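Local coordinates for protein L-lysine 6-monooxygenase (Pseudomonas syringae pv. tomato, PDB 5CQF) that probably acts as an FAD- and NADP-dependent oxidoreductase that hydroxylates the side-chain amine of lysine in siderophore biosynthesis, at residues A[140-145]-A[365-370]. Sequence-based numbering, arbitrary orientation.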
loop_
_atom_site.group_PDB
_atom_site.type_symbol
_atom_site.label_atom_id
_atom_site.label_comp_id
_atom_site.label_asym_id
_atom_site.label_seq_id
_atom_site.Cartn_x
_atom_site.Cartn_y
_atom_site.Cartn_z
ATOM N N PRO A 140 -47.360 9.911 -27.494
ATOM C CA PRO A 140 -47.011 10.902 -28.516
ATOM C C PRO A 140 -48.071 11.994 -28.656
ATOM O O PRO A 140 -49.190 11.855 -28.152
ATOM C CB PRO A 140 -46.928 10.073 -29.805
ATOM C CG PRO A 140 -47.821 8.896 -29.559
ATOM C CD PRO A 140 -47.742 8.610 -28.076
ATOM N N VAL A 141 -47.685 13.082 -29.316
ATOM C CA VAL A 141 -48.586 14.171 -29.674
ATOM C C VAL A 141 -48.239 14.526 -31.126
ATOM O O VAL A 141 -47.168 15.084 -31.392
ATOM C CB VAL A 141 -48.394 15.397 -28.750
ATOM C CG1 VAL A 141 -49.375 16.515 -29.093
ATOM C CG2 VAL A 141 -48.527 15.001 -27.280
ATOM N N ILE A 142 -49.126 14.149 -32.056
ATOM C CA ILE A 142 -48.960 14.413 -33.489
ATOM C C ILE A 142 -49.882 15.573 -33.865
ATOM O O ILE A 142 -50.980 15.722 -33.294
ATOM C CB ILE A 142 -49.347 13.191 -34.350
ATOM C CG1 ILE A 142 -48.619 11.928 -33.871
ATOM C CG2 ILE A 142 -49.054 13.453 -35.824
ATOM C CD1 ILE A 142 -49.378 11.113 -32.847
ATOM N N ARG A 143 -49.446 16.397 -34.816
ATOM C CA ARG A 143 -50.195 17.605 -35.156
ATOM C C ARG A 143 -50.383 17.796 -36.659
ATOM O O ARG A 143 -51.521 17.970 -37.125
ATOM C CB ARG A 143 -49.558 18.841 -34.492
ATOM C CG ARG A 143 -49.868 18.983 -32.995
ATOM C CD ARG A 143 -51.380 18.983 -32.787
ATOM N NE ARG A 143 -51.869 18.980 -31.405
ATOM C CZ ARG A 143 -52.606 18.009 -30.853
ATOM N NH1 ARG A 143 -53.028 18.137 -29.595
ATOM N NH2 ARG A 143 -52.928 16.907 -31.539
ATOM N N ASN A 144 -49.281 17.755 -37.406
ATOM C CA ASN A 144 -49.331 17.879 -38.863
ATOM C C ASN A 144 -48.904 16.578 -39.525
ATOM O O ASN A 144 -48.187 16.589 -40.519
ATOM C CB ASN A 144 -48.431 19.045 -39.312
ATOM C CG ASN A 144 -48.820 19.617 -40.677
ATOM O OD1 ASN A 144 -49.589 19.016 -41.443
ATOM N ND2 ASN A 144 -48.282 20.795 -40.984
ATOM N N GLY A 145 -49.342 15.451 -38.971
ATOM C CA GLY A 145 -48.840 14.141 -39.401
ATOM C C GLY A 145 -47.390 13.870 -38.998
ATOM O O GLY A 145 -46.771 12.919 -39.490
ATOM N N GLN A 365 -42.230 4.319 -30.812
ATOM C CA GLN A 365 -41.511 3.534 -31.830
ATOM C C GLN A 365 -41.604 4.035 -33.269
ATOM O O GLN A 365 -40.599 4.037 -33.975
ATOM C CB GLN A 365 -41.920 2.059 -31.780
ATOM C CG GLN A 365 -41.286 1.335 -30.609
ATOM C CD GLN A 365 -41.139 -0.152 -30.819
ATOM O OE1 GLN A 365 -40.650 -0.613 -31.862
ATOM N NE2 GLN A 365 -41.518 -0.918 -29.806
ATOM N N PRO A 366 -42.797 4.473 -33.708
ATOM C CA PRO A 366 -42.909 4.945 -35.092
ATOM C C PRO A 366 -42.058 6.164 -35.448
ATOM O O PRO A 366 -41.782 6.354 -36.625
ATOM C CB PRO A 366 -44.401 5.272 -35.234
ATOM C CG PRO A 366 -45.068 4.412 -34.216
ATOM C CD PRO A 366 -44.117 4.428 -33.051
ATOM N N TRP A 367 -41.640 6.963 -34.459
ATOM C CA TRP A 367 -40.787 8.142 -34.693
ATOM C C TRP A 367 -39.327 7.909 -34.289
ATOM O O TRP A 367 -38.529 8.836 -34.293
ATOM C CB TRP A 367 -41.370 9.364 -33.967
ATOM C CG TRP A 367 -42.767 9.610 -34.421
ATOM C CD1 TRP A 367 -43.152 10.355 -35.496
ATOM C CD2 TRP A 367 -43.962 9.025 -33.889
ATOM N NE1 TRP A 367 -44.506 10.297 -35.655
ATOM C CE2 TRP A 367 -45.037 9.485 -34.689
ATOM C CE3 TRP A 367 -44.234 8.160 -32.818
ATOM C CZ2 TRP A 367 -46.374 9.109 -34.450
ATOM C CZ3 TRP A 367 -45.552 7.784 -32.577
ATOM C CH2 TRP A 367 -46.611 8.261 -33.392
ATOM N N LEU A 368 -38.969 6.666 -33.976
ATOM C CA LEU A 368 -37.609 6.353 -33.548
ATOM C C LEU A 368 -36.892 5.551 -34.622
ATOM O O LEU A 368 -37.438 4.552 -35.128
ATOM C CB LEU A 368 -37.619 5.538 -32.247
ATOM C CG LEU A 368 -38.314 6.165 -31.029
ATOM C CD1 LEU A 368 -38.384 5.160 -29.887
ATOM C CD2 LEU A 368 -37.639 7.451 -30.580
ATOM N N ALA A 369 -35.682 5.987 -34.973
ATOM C CA ALA A 369 -34.893 5.252 -35.934
ATOM C C ALA A 369 -34.484 3.909 -35.351
ATOM O O ALA A 369 -34.550 3.687 -34.134
ATOM C CB ALA A 369 -33.673 6.045 -36.340
ATOM N N ALA A 370 -34.046 3.008 -36.222
ATOM C CA ALA A 370 -33.643 1.678 -35.803
ATOM C C ALA A 370 -32.149 1.438 -35.993
ATOM O O ALA A 370 -31.586 1.732 -37.041
ATOM C CB ALA A 370 -34.453 0.639 -36.562
#
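Trp367 reaches Pro140 and Ile142 with the benzo part of its indole, and these three side chains carry nearly all of the join between 365-370 and 140-145. Taken in sequence order, 365-370 starts inside a 3-10 turn that runs to Trp367, with the backbone bond from Leu368 N to Gln365 O (3.1 Å) at its end. Next comes Pro366, whose CB lies 3.7 Å above the plane of the Trp367 ring, toward its rim, and so backs one face of the indole from within the same segment. Trp367 itself sets CG anti to its carbonyl carbon (chi1 -57°), and the ring reaches the strand, bridging a CA-CA separation from Pro140 of 9.2 Å. Its far rim is shared out by atom: CZ3 of Trp367 lies 3.8 Å from CB of Pro140, with the proline CG almost as near, while CZ2 of Trp367 lies 3.6 Å from CG1 of Ile142. CH2 of Trp367, between them, is 4.0 Å from CD1 of Ile142 and touches the proline as well. Both aliphatic groups approach the ring obliquely, their side chains crossing that of Trp367 at about a right angle. Val141 has its side chain directed away, in keeping with strand alternation. Beyond the tryptophan, Leu368 turns to Leu376 and Val384. Leu147, on the antiparallel neighbour strand 147-154, touches both Pro140 and Trp367. With 129 Å² buried, this is a small apolar surface contact, in which a tryptophan ending a 3-10 turn, in the long connection between strands 345-348 and 393-396, packs on alternate residues of the edge strand of a three-stranded antiparallel beta-meander.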